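Local atomic coordinates of peptidoglycan glycosyltransferase (Eggerthella lenta, PDB entry 4MNR), a protein that belongs to the penicillin-binding protein family and combines a domain of the beta-lactamase-like fold with a dimerisation-type domain. Residues Gly211-Gly216 and Ser241-Gly246; Gly253-Val258 and Asp286-Pro291; Asn410-Val415 and Glu436-Ala441; Val425-Val430 and Asn445-Ala450. All blocks are in the same frame, centred on the assembly; numbering follows the deposited sequence.

Contact 1 (Gly211-Gly216 and Ser241-Gly246)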
loop_
_atom_site.group_PDB
_atom_site.type_symbol
_atom_site.label_atom_id
_atom_site.label_comp_id
_atom_site.label_asym_id
_atom_site.label_seq_id
_atom_site.Cartn_x
_atom_site.Cartn_y
_atom_site.Cartn_z
ATOM N N GLY A 211 8.501 -20.286 20.479
ATOM C CA GLY A 211 8.445 -20.568 19.058
ATOM C C GLY A 211 7.024 -20.906 18.652
ATOM O O GLY A 211 6.565 -20.543 17.565
ATOM N N THR A 212 6.341 -21.641 19.518
ATOM C CA THR A 212 4.938 -21.945 19.313
ATOM C C THR A 212 4.222 -21.798 20.640
ATOM O O THR A 212 4.824 -21.904 21.708
ATOM C CB THR A 212 4.721 -23.392 18.798
ATOM O OG1 THR A 212 5.119 -24.321 19.807
ATOM C CG2 THR A 212 5.531 -23.663 17.537
HETATM N N MSE A 213 2.927 -21.549 20.566
HETATM C CA MSE A 213 2.077 -21.606 21.744
HETATM C C MSE A 213 0.629 -21.821 21.368
HETATM O O MSE A 213 0.189 -21.453 20.276
HETATM C CB MSE A 213 2.219 -20.363 22.610
HETATM C CG MSE A 213 1.535 -19.169 22.051
HETATM SE SE MSE A 213 1.912 -17.653 23.183
HETATM C CE MSE A 213 0.751 -18.022 24.666
ATOM N N GLU A 214 -0.110 -22.435 22.276
ATOM C CA GLU A 214 -1.528 -22.624 22.046
ATOM C C GLU A 214 -2.303 -21.392 22.495
ATOM O O GLU A 214 -2.181 -20.933 23.635
ATOM C CB GLU A 214 -2.046 -23.887 22.738
ATOM C CG GLU A 214 -3.544 -24.098 22.579
ATOM C CD GLU A 214 -4.328 -23.409 23.667
ATOM O OE1 GLU A 214 -3.867 -23.452 24.829
ATOM O OE2 GLU A 214 -5.385 -22.813 23.355
ATOM N N ILE A 215 -3.086 -20.843 21.573
ATOM C CA ILE A 215 -4.022 -19.780 21.904
ATOM C C ILE A 215 -5.346 -20.168 21.269
ATOM O O ILE A 215 -5.401 -20.459 20.078
ATOM C CB ILE A 215 -3.570 -18.400 21.358
ATOM C CG1 ILE A 215 -2.217 -17.987 21.959
ATOM C CG2 ILE A 215 -4.644 -17.351 21.642
ATOM C CD1 ILE A 215 -1.633 -16.667 21.381
ATOM N N GLY A 216 -6.403 -20.218 22.069
ATOM C CA GLY A 216 -7.716 -20.597 21.569
ATOM C C GLY A 216 -7.781 -21.967 20.903
ATOM O O GLY A 216 -8.432 -22.131 19.867
ATOM N N SER A 241 7.794 -10.814 16.373
ATOM C CA SER A 241 7.303 -12.034 17.024
ATOM C C SER A 241 5.781 -12.191 16.953
ATOM O O SER A 241 5.030 -11.363 17.479
ATOM C CB SER A 241 7.746 -12.069 18.491
ATOM O OG SER A 241 7.064 -13.114 19.177
ATOM N N ASN A 242 5.326 -13.260 16.309
ATOM C CA ASN A 242 3.894 -13.532 16.226
ATOM C C ASN A 242 3.327 -13.949 17.581
ATOM O O ASN A 242 2.185 -13.623 17.919
ATOM C CB ASN A 242 3.603 -14.650 15.212
ATOM C CG ASN A 242 3.944 -14.255 13.773
ATOM O OD1 ASN A 242 3.809 -13.096 13.381
ATOM N ND2 ASN A 242 4.383 -15.238 12.978
ATOM N N THR A 243 4.106 -14.697 18.356
ATOM C CA THR A 243 3.569 -15.159 19.644
ATOM C C THR A 243 3.392 -14.020 20.647
ATOM O O THR A 243 2.475 -14.050 21.466
ATOM C CB THR A 243 4.346 -16.331 20.252
ATOM O OG1 THR A 243 5.716 -15.967 20.433
ATOM C CG2 THR A 243 4.247 -17.571 19.338
ATOM N N VAL A 244 4.242 -13.000 20.578
ATOM C CA VAL A 244 4.018 -11.834 21.422
ATOM C C VAL A 244 2.803 -11.053 20.933
ATOM O O VAL A 244 1.940 -10.678 21.717
ATOM C CB VAL A 244 5.232 -10.904 21.421
ATOM C CG1 VAL A 244 4.879 -9.559 22.064
ATOM C CG2 VAL A 244 6.399 -11.566 22.152
ATOM N N PHE A 245 2.732 -10.799 19.634
ATOM C CA PHE A 245 1.593 -10.024 19.130
ATOM C C PHE A 245 0.255 -10.755 19.290
ATOM O O PHE A 245 -0.778 -10.116 19.519
ATOM C CB PHE A 245 1.854 -9.493 17.713
ATOM C CG PHE A 245 2.636 -8.223 17.718
ATOM C CD1 PHE A 245 4.016 -8.249 17.863
ATOM C CD2 PHE A 245 1.991 -6.994 17.672
ATOM C CE1 PHE A 245 4.737 -7.066 17.918
ATOM C CE2 PHE A 245 2.708 -5.798 17.722
ATOM C CZ PHE A 245 4.087 -5.838 17.844
ATOM N N GLY A 246 0.286 -12.085 19.232
ATOM C CA GLY A 246 -0.908 -12.868 19.470
ATOM C C GLY A 246 -1.422 -12.655 20.882
ATOM O O GLY A 246 -2.610 -12.424 21.102
#

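Contact 2 (Gly253-Val258 and Asp286-Pro291)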
loop_
_atom_site.group_PDB
_atom_site.type_symbol
_atom_site.label_atom_id
_atom_site.label_comp_id
_atom_site.label_asym_id
_atom_site.label_seq_id
_atom_site.Cartn_x
_atom_site.Cartn_y
_atom_site.Cartn_z
ATOM N N GLY A 253 -8.168 -7.456 23.398
ATOM C CA GLY A 253 -9.529 -7.882 23.145
ATOM C C GLY A 253 -10.032 -7.472 21.776
ATOM O O GLY A 253 -9.494 -6.564 21.127
ATOM N N ALA A 254 -11.100 -8.138 21.347
ATOM C CA ALA A 254 -11.625 -7.947 19.999
ATOM C C ALA A 254 -12.127 -6.527 19.744
ATOM O O ALA A 254 -11.839 -5.951 18.694
ATOM C CB ALA A 254 -12.734 -8.968 19.720
ATOM N N ASP A 255 -12.880 -5.966 20.695
ATOM C CA ASP A 255 -13.445 -4.623 20.514
ATOM C C ASP A 255 -12.351 -3.608 20.194
ATOM O O ASP A 255 -12.462 -2.845 19.224
ATOM C CB ASP A 255 -14.216 -4.172 21.758
ATOM C CG ASP A 255 -15.477 -4.984 22.000
ATOM O OD1 ASP A 255 -16.195 -5.297 21.026
ATOM O OD2 ASP A 255 -15.753 -5.304 23.176
ATOM N N LYS A 256 -11.282 -3.619 20.989
ATOM C CA LYS A 256 -10.191 -2.654 20.800
ATOM C C LYS A 256 -9.407 -2.917 19.522
ATOM O O LYS A 256 -8.994 -1.975 18.847
ATOM C CB LYS A 256 -9.216 -2.678 21.982
ATOM C CG LYS A 256 -9.668 -1.931 23.221
ATOM C CD LYS A 256 -8.515 -1.843 24.224
ATOM C CE LYS A 256 -8.909 -1.081 25.480
ATOM N NZ LYS A 256 -9.879 -1.846 26.307
ATOM N N LEU A 257 -9.181 -4.186 19.183
ATOM C CA LEU A 257 -8.382 -4.453 17.992
ATOM C C LEU A 257 -9.151 -4.025 16.744
ATOM O O LEU A 257 -8.589 -3.406 15.843
ATOM C CB LEU A 257 -7.935 -5.919 17.902
ATOM C CG LEU A 257 -7.116 -6.217 16.637
ATOM C CD1 LEU A 257 -5.794 -5.430 16.609
ATOM C CD2 LEU A 257 -6.855 -7.709 16.486
ATOM N N VAL A 258 -10.441 -4.338 16.699
ATOM C CA VAL A 258 -11.238 -3.973 15.538
ATOM C C VAL A 258 -11.374 -2.448 15.434
ATOM O O VAL A 258 -11.233 -1.878 14.350
ATOM C CB VAL A 258 -12.601 -4.668 15.536
ATOM C CG1 VAL A 258 -13.441 -4.169 14.368
ATOM C CG2 VAL A 258 -12.391 -6.182 15.448
ATOM N N ASP A 286 -17.385 -11.689 15.820
ATOM C CA ASP A 286 -16.714 -12.891 15.323
ATOM C C ASP A 286 -15.360 -13.150 15.993
ATOM O O ASP A 286 -15.026 -14.291 16.298
ATOM C CB ASP A 286 -16.572 -12.862 13.792
ATOM C CG ASP A 286 -17.846 -13.297 13.077
ATOM O OD1 ASP A 286 -18.620 -14.084 13.663
ATOM O OD2 ASP A 286 -18.072 -12.863 11.927
ATOM N N LEU A 287 -14.569 -12.105 16.217
ATOM C CA LEU A 287 -13.274 -12.302 16.855
ATOM C C LEU A 287 -13.395 -12.723 18.307
ATOM O O LEU A 287 -12.529 -13.428 18.831
ATOM C CB LEU A 287 -12.425 -11.035 16.766
ATOM C CG LEU A 287 -11.791 -10.782 15.408
ATOM C CD1 LEU A 287 -10.820 -9.600 15.469
ATOM C CD2 LEU A 287 -11.082 -12.044 14.959
ATOM N N GLN A 288 -14.443 -12.249 18.967
ATOM C CA GLN A 288 -14.715 -12.626 20.353
ATOM C C GLN A 288 -14.891 -14.130 20.484
ATOM O O GLN A 288 -14.511 -14.725 21.493
ATOM C CB GLN A 288 -15.957 -11.901 20.873
ATOM C CG GLN A 288 -15.622 -10.602 21.576
ATOM C CD GLN A 288 -16.813 -9.675 21.700
ATOM O OE1 GLN A 288 -16.658 -8.454 21.732
ATOM N NE2 GLN A 288 -18.012 -10.249 21.770
ATOM N N LYS A 289 -15.448 -14.740 19.446
ATOM C CA LYS A 289 -15.738 -16.168 19.455
ATOM C C LYS A 289 -14.505 -17.055 19.298
ATOM O O LYS A 289 -14.542 -18.238 19.645
ATOM C CB LYS A 289 -16.741 -16.504 18.355
ATOM C CG LYS A 289 -18.112 -15.893 18.575
ATOM C CD LYS A 289 -19.020 -16.143 17.381
ATOM C CE LYS A 289 -20.421 -15.613 17.637
ATOM N NZ LYS A 289 -21.360 -16.012 16.556
ATOM N N SER A 290 -13.428 -16.498 18.758
ATOM C CA SER A 290 -12.214 -17.276 18.518
ATOM C C SER A 290 -10.961 -16.510 18.905
ATOM O O SER A 290 -10.470 -15.697 18.117
ATOM C CB SER A 290 -12.117 -17.673 17.040
ATOM O OG SER A 290 -10.912 -18.383 16.781
ATOM N N PRO A 291 -10.429 -16.773 20.115
ATOM C CA PRO A 291 -9.153 -16.192 20.552
ATOM C C PRO A 291 -8.033 -16.486 19.571
ATOM O O PRO A 291 -7.128 -15.674 19.413
ATOM C CB PRO A 291 -8.878 -16.913 21.877
ATOM C CG PRO A 291 -10.231 -17.222 22.401
ATOM C CD PRO A 291 -11.091 -17.521 21.198
#

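Contact 3 (Asn410-Val415 and Glu436-Ala441)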
loop_
_atom_site.group_PDB
_atom_site.type_symbol
_atom_site.label_atom_id
_atom_site.label_comp_id
_atom_site.label_asym_id
_atom_site.label_seq_id
_atom_site.Cartn_x
_atom_site.Cartn_y
_atom_site.Cartn_z
ATOM N N ASN A 410 5.891 -17.348 1.093
ATOM C CA ASN A 410 5.317 -16.173 1.716
ATOM C C ASN A 410 5.289 -14.999 0.751
ATOM O O ASN A 410 6.030 -14.984 -0.231
ATOM C CB ASN A 410 6.163 -15.746 2.912
ATOM C CG ASN A 410 6.317 -16.840 3.946
ATOM O OD1 ASN A 410 5.454 -17.019 4.804
ATOM N ND2 ASN A 410 7.426 -17.570 3.881
ATOM N N ASP A 411 4.444 -14.019 1.040
ATOM C CA ASP A 411 4.561 -12.723 0.390
ATOM C C ASP A 411 5.443 -11.852 1.253
ATOM O O ASP A 411 5.339 -11.880 2.475
ATOM C CB ASP A 411 3.201 -12.056 0.241
ATOM C CG ASP A 411 2.299 -12.781 -0.750
ATOM O OD1 ASP A 411 2.811 -13.529 -1.615
ATOM O OD2 ASP A 411 1.063 -12.593 -0.673
ATOM N N SER A 412 6.294 -11.058 0.616
ATOM C CA SER A 412 7.273 -10.262 1.338
ATOM C C SER A 412 6.926 -8.779 1.264
ATOM O O SER A 412 6.763 -8.230 0.178
ATOM C CB SER A 412 8.670 -10.518 0.757
ATOM O OG SER A 412 9.653 -9.785 1.484
ATOM N N TRP A 413 6.801 -8.142 2.428
ATOM C CA TRP A 413 6.329 -6.769 2.536
ATOM C C TRP A 413 7.339 -5.837 3.194
ATOM O O TRP A 413 8.151 -6.262 4.019
ATOM C CB TRP A 413 5.121 -6.704 3.477
ATOM C CG TRP A 413 3.809 -7.150 2.958
ATOM C CD1 TRP A 413 3.307 -8.410 2.964
ATOM C CD2 TRP A 413 2.787 -6.306 2.420
ATOM N NE1 TRP A 413 2.035 -8.417 2.435
ATOM C CE2 TRP A 413 1.692 -7.134 2.101
ATOM C CE3 TRP A 413 2.699 -4.933 2.167
ATOM C CZ2 TRP A 413 0.519 -6.630 1.539
ATOM C CZ3 TRP A 413 1.538 -4.432 1.614
ATOM C CH2 TRP A 413 0.466 -5.282 1.300
ATOM N N PHE A 414 7.237 -4.549 2.881
ATOM C CA PHE A 414 7.841 -3.523 3.728
ATOM C C PHE A 414 6.992 -2.272 3.665
ATOM O O PHE A 414 6.532 -1.899 2.592
ATOM C CB PHE A 414 9.239 -3.172 3.245
ATOM C CG PHE A 414 9.947 -2.174 4.117
ATOM C CD1 PHE A 414 10.528 -2.572 5.312
ATOM C CD2 PHE A 414 10.043 -0.844 3.739
ATOM C CE1 PHE A 414 11.204 -1.651 6.118
ATOM C CE2 PHE A 414 10.729 0.078 4.537
ATOM C CZ PHE A 414 11.301 -0.328 5.717
ATOM N N VAL A 415 6.773 -1.636 4.815
ATOM C CA VAL A 415 6.173 -0.300 4.863
ATOM C C VAL A 415 7.160 0.555 5.646
ATOM O O VAL A 415 7.546 0.195 6.758
ATOM C CB VAL A 415 4.803 -0.304 5.564
ATOM C CG1 VAL A 415 4.282 1.114 5.700
ATOM C CG2 VAL A 415 3.816 -1.161 4.798
ATOM N N GLU A 436 12.756 -14.498 1.646
ATOM C CA GLU A 436 12.648 -13.795 2.923
ATOM C C GLU A 436 13.379 -12.454 2.878
ATOM O O GLU A 436 14.539 -12.389 2.478
ATOM C CB GLU A 436 13.202 -14.655 4.059
ATOM C CG GLU A 436 13.017 -14.041 5.438
ATOM C CD GLU A 436 13.781 -14.789 6.515
ATOM O OE1 GLU A 436 14.425 -15.810 6.188
ATOM O OE2 GLU A 436 13.743 -14.352 7.685
ATOM N N GLY A 437 12.672 -11.386 3.241
ATOM C CA GLY A 437 13.264 -10.064 3.321
ATOM C C GLY A 437 13.386 -9.283 2.023
ATOM O O GLY A 437 13.909 -8.172 2.025
ATOM N N VAL A 438 12.926 -9.852 0.911
ATOM C CA VAL A 438 13.136 -9.206 -0.392
ATOM C C VAL A 438 12.367 -7.888 -0.507
ATOM O O VAL A 438 12.820 -6.938 -1.162
ATOM C CB VAL A 438 12.831 -10.162 -1.581
ATOM C CG1 VAL A 438 11.345 -10.503 -1.659
ATOM C CG2 VAL A 438 13.317 -9.560 -2.901
ATOM N N GLY A 439 11.213 -7.821 0.150
ATOM C CA GLY A 439 10.412 -6.612 0.132
ATOM C C GLY A 439 11.199 -5.449 0.711
ATOM O O GLY A 439 11.211 -4.350 0.164
ATOM N N THR A 440 11.893 -5.719 1.811
ATOM C CA THR A 440 12.677 -4.703 2.495
ATOM C C THR A 440 13.860 -4.262 1.642
ATOM O O THR A 440 14.164 -3.075 1.557
ATOM C CB THR A 440 13.187 -5.258 3.819
ATOM O OG1 THR A 440 12.058 -5.695 4.588
ATOM C CG2 THR A 440 13.970 -4.184 4.591
ATOM N N ALA A 441 14.520 -5.229 1.014
ATOM C CA ALA A 441 15.669 -4.936 0.166
ATOM C C ALA A 441 15.263 -4.095 -1.044
ATOM O O ALA A 441 15.976 -3.166 -1.443
ATOM C CB ALA A 441 16.332 -6.229 -0.287
HETATM O O HOH W 1 10.449 -7.842 3.761
HETATM O O HOH W 2 9.792 -11.617 3.545
#

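Contact 4 (Val425-Val430 and Asn445-Ala450)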
loop_
_atom_site.group_PDB
_atom_site.type_symbol
_atom_site.label_atom_id
_atom_site.label_comp_id
_atom_site.label_asym_id
_atom_site.label_seq_id
_atom_site.Cartn_x
_atom_site.Cartn_y
_atom_site.Cartn_z
ATOM N N VAL A 425 8.656 10.983 2.787
ATOM C CA VAL A 425 8.206 9.940 1.878
ATOM C C VAL A 425 7.849 8.682 2.657
ATOM O O VAL A 425 8.485 8.377 3.663
ATOM C CB VAL A 425 9.282 9.613 0.808
ATOM C CG1 VAL A 425 10.563 9.123 1.443
ATOM C CG2 VAL A 425 8.768 8.588 -0.166
ATOM N N VAL A 426 6.801 7.994 2.210
ATOM C CA VAL A 426 6.412 6.688 2.729
ATOM C C VAL A 426 6.362 5.709 1.562
ATOM O O VAL A 426 5.878 6.048 0.487
ATOM C CB VAL A 426 5.018 6.754 3.443
ATOM C CG1 VAL A 426 4.432 5.347 3.694
ATOM C CG2 VAL A 426 5.141 7.518 4.745
ATOM N N VAL A 427 6.893 4.505 1.748
ATOM C CA VAL A 427 6.807 3.474 0.707
ATOM C C VAL A 427 6.180 2.184 1.254
ATOM O O VAL A 427 6.534 1.741 2.346
ATOM C CB VAL A 427 8.195 3.135 0.109
ATOM C CG1 VAL A 427 8.053 2.093 -1.001
ATOM C CG2 VAL A 427 8.876 4.382 -0.442
ATOM N N ALA A 428 5.254 1.590 0.497
ATOM C CA ALA A 428 4.686 0.276 0.825
ATOM C C ALA A 428 4.926 -0.602 -0.393
ATOM O O ALA A 428 4.661 -0.188 -1.521
ATOM C CB ALA A 428 3.186 0.371 1.113
ATOM N N ILE A 429 5.444 -1.800 -0.167
ATOM C CA ILE A 429 5.731 -2.697 -1.281
ATOM C C ILE A 429 5.400 -4.114 -0.864
ATOM O O ILE A 429 5.641 -4.505 0.285
ATOM C CB ILE A 429 7.211 -2.577 -1.734
ATOM C CG1 ILE A 429 7.505 -3.495 -2.927
ATOM C CG2 ILE A 429 8.159 -2.901 -0.607
ATOM C CD1 ILE A 429 8.842 -3.141 -3.630
ATOM N N VAL A 430 4.798 -4.869 -1.778
ATOM C CA VAL A 430 4.624 -6.303 -1.560
ATOM C C VAL A 430 5.205 -7.044 -2.753
ATOM O O VAL A 430 4.973 -6.677 -3.911
ATOM C CB VAL A 430 3.144 -6.721 -1.325
ATOM C CG1 VAL A 430 2.275 -6.325 -2.524
ATOM C CG2 VAL A 430 3.071 -8.243 -1.046
ATOM N N ASN A 445 15.842 0.622 -2.358
ATOM C CA ASN A 445 16.139 1.276 -3.629
ATOM C C ASN A 445 15.102 2.348 -3.970
ATOM O O ASN A 445 15.440 3.421 -4.464
ATOM C CB ASN A 445 16.196 0.230 -4.751
ATOM C CG ASN A 445 17.155 -0.920 -4.442
ATOM O OD1 ASN A 445 18.049 -0.793 -3.605
ATOM N ND2 ASN A 445 16.977 -2.046 -5.135
ATOM N N VAL A 446 13.835 2.056 -3.697
ATOM C CA VAL A 446 12.755 2.992 -4.006
ATOM C C VAL A 446 12.846 4.227 -3.101
ATOM O O VAL A 446 12.753 5.370 -3.568
ATOM C CB VAL A 446 11.378 2.316 -3.861
ATOM C CG1 VAL A 446 10.261 3.321 -4.161
ATOM C CG2 VAL A 446 11.271 1.120 -4.809
ATOM N N LEU A 447 13.059 3.994 -1.809
ATOM C CA LEU A 447 13.244 5.088 -0.858
ATOM C C LEU A 447 14.453 5.955 -1.217
ATOM O O LEU A 447 14.379 7.186 -1.156
ATOM C CB LEU A 447 13.433 4.541 0.552
ATOM C CG LEU A 447 12.190 4.147 1.345
ATOM C CD1 LEU A 447 12.611 3.350 2.560
ATOM C CD2 LEU A 447 11.419 5.396 1.756
ATOM N N LYS A 448 15.570 5.322 -1.586
ATOM C CA LYS A 448 16.785 6.056 -1.945
ATOM C C LYS A 448 16.498 6.946 -3.146
ATOM O O LYS A 448 16.876 8.109 -3.160
ATOM C CB LYS A 448 17.947 5.104 -2.253
ATOM C CG LYS A 448 19.285 5.790 -2.449
ATOM C CD LYS A 448 20.384 4.778 -2.781
ATOM C CE LYS A 448 21.688 5.468 -3.159
ATOM N NZ LYS A 448 22.288 6.204 -2.015
ATOM N N THR A 449 15.799 6.407 -4.142
ATOM C CA THR A 449 15.477 7.199 -5.324
ATOM C C THR A 449 14.582 8.373 -4.966
ATOM O O THR A 449 14.824 9.494 -5.419
ATOM C CB THR A 449 14.818 6.346 -6.424
ATOM O OG1 THR A 449 15.771 5.381 -6.888
ATOM C CG2 THR A 449 14.409 7.225 -7.600
ATOM N N ALA A 450 13.561 8.122 -4.155
ATOM C CA ALA A 450 12.696 9.210 -3.697
ATOM C C ALA A 450 13.500 10.303 -2.976
ATOM O O ALA A 450 13.294 11.489 -3.228
ATOM C CB ALA A 450 11.580 8.683 -2.809
#

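Contact 1 (Gly211-Gly216 and Ser241-Gly246)
Selenomethionine Met-213 reaches from strand 212-215 to Thr-243, in the first turn of helix 242-263, and its chain illustrates how a flexible selenoether fits against a helix. CB starts toward the helix but stays 4.8 Å from Thr-243 CG2. CG stands between the backbone N and the carbonyl carbon (chi1 75°), and there it comes to 4.2 Å of Thr-243 CG2. One bond further out, SE makes the closest approach, 4.0 Å from both the CB and the carbonyl O of Thr-243, the two side chains crossing obliquely. The chain then bends at chi3, carrying CE off to 5.4 Å from Thr-243 O. Two residues along the strand, Ile-215 CD1 lies 4.0 Å from Gly-246 C, where the helix presents bare backbone. Strand and helix run roughly parallel, 23° apart.

Ser-241 caps the helix: its OG accepts from Val-244 N at 3.2 Å, and also bonds to Ser-209 and Asn-222. Asn-242 ends the Ser-x-Asn motif characteristic of this family, and its OD1 is bonded to Lys-188 NZ. Thr-243 OG1 is paired with Pro-210 O, while Thr-243 O bonds with Gln-247 NE2. With the threonine's polar atoms engaged by these other partners, what passes between strand and helix is dispersion through selenium and methyl groups, a joint set by shape rather than by directional bonding.

Contact 2 (Gly253-Val258 and Asp286-Pro291)
Ala-254 CB overlaps the base of Leu-287, with only 3.6 Å separating it from Leu-287 CB. The same methyl lies 3.8 Å from Gln-288 CG and equally near the backbone N of that residue, and a side chain this short allows the two helices to close until the CA atoms of Ala-254 and Gln-288 are 5.6 Å apart. One turn on, Val-258 takes over: its CG2 meets Leu-287 CD1 at 3.8 Å, methyl against methyl. The isobutyl group of Leu-287 also touches Glu-293 and Leu-294 of helix 291-298. Leu-257 reaches that helix too, touching Leu-294 and Ala-298.

At the exposed margin the ends of Asp-255 and Gln-288 draw close, with carboxylate and amide planes 88° apart, almost perpendicular.

The contact is helix-helix packing in a helical part of the penicillin-binding domain. It joins helix 242-263, kinked at this point beside Gly-253, to the short helix 284-289. Immediately afterwards Ser-290 occupies the N-cap of the next helix, its OG bonded to Glu-293 N, and starts helix 291-298, which packs back against Leu-257 and Leu-287. Alanine, valine and leucine side chains thus fill the buried side of the interface and polar groups its solvent side, an amphipathic division implying that attraction here comes mainly from the removal of apolar surface from water.

Contact 3 (Asn410-Val415 and Glu436-Ala441)
The phenyl ring of Phe-414 is met obliquely by Thr-440, whose OG1 lies 3.6 Å from ring atom CD1 while its CG2 sits 3.9 Å from the same carbon. The other large flat group, the indole of Trp-413, leaves the strand on the side away from helix 438-453 and packs on Val-321 and Met-324. On the helix side of the strand, next to Phe-414, runs a polar seam. Ser-412 has OG anti to its backbone N (chi1 -178°), and that oxygen accepts a 2.8 Å bond from Gly-439 N, fairly straight at 158°. The strand thereby serves an amide of the helix's first turn, just past the N-cap position held by Gly-437.

Two waters also grip Ser-412 OG. One lies 2.8 Å from OG and accepts from Gly-437 N at 2.9 Å; the other donates to Trp-413 O and bonds to Thr-440 OG1, each at 2.8 Å. The buried serine hydroxyl is therefore well satisfied, and Gly-439 lets the backbones approach until its CA is 4.7 Å from that of Trp-413.

Strand 409-418 runs between strands 398-406 and 425-431 of the antiparallel sheet. The former carries Lys-400, Thr-401 and Gly-402, the Lys-Thr-Gly motif of the family, and Thr-401 is touched by both Phe-414 and Thr-440. Helix 438-453 packs on one face of this sheet, and helix 321-332 on the other.

Contact 4 (Val425-Val430 and Asn445-Ala450)
Asn-445 O, in the helix that lays Val-446 and Leu-447 on Val-425 and Val-427, is gripped by two groups of one residue. Thr-449 N donates to it at 3.0 Å as part of the regular helix pattern. The hydroxyl Thr-449 OG1 adds a 3.1 Å bond, tilted 27° from the carbonyl plane, and the two donors arrive from opposite faces of that plane. The bond returns the hydroxyl to its own helix; Thr-449 does not face the strand and packs on Ala-120 of helix 115-125.

The side against the strand is wholly aliphatic. Leu-447 does most of the bridging: its CD2 touches Val-425 CG1 at 3.8 Å and, in the conformer considered for Val-427, lies 3.5 Å from CG2 of that residue. Leu-447 and Val-427 lie alongside each other, their side chains pointing opposite ways.

This is the sheet-and-helix core of the beta-lactamase-like fold, in which the C-terminal helix 438-453 follows strand 425-431 and turns back across it. That strand is the central one of five in the antiparallel sheet, and the segments run nearly antiparallel at 155°, their axes 9.0 Å apart.

Ala-450 CB rests 3.9 Å from Val-425 CG2, the branch that lies anti to the valine's backbone N and is the one turned to the alanine, while Val-446 CG1 approaches Val-427 CG1 to 4.0 Å. Beyond the pair, Val-446 also touches Val-134 of strand 130-135 and Ala-124 of helix 115-125, and Ala-450 reaches Ile-117 of the same helix.

In the fold
The four contacts form two pairs, each built on a shared helix. Contacts 1 and 2 both use helix 242-263; their centres are 16 Å apart, and they touch where Ile-215 CG2 packs 3.7 Å from Pro-291 O. Contacts 3 and 4 share helix 438-453 and use strands 409-418 and 425-431, neighbours in the sheet and probably hydrogen-bonded through Phe-414 O and Ile-429 N at 3.0 Å. Between the pairs, contacts 1 and 3 come nearest, about 8 Å between closest atoms; contact 1 includes part of the Ser-x-Asn motif and contact 3 adjoins the Lys-Thr-Gly strand. Contacts 2 and 4, centres 33 Å apart, lie on opposite sides of the chain's centre. The magnesium ion is about 13 Å from the Met-213 side chain.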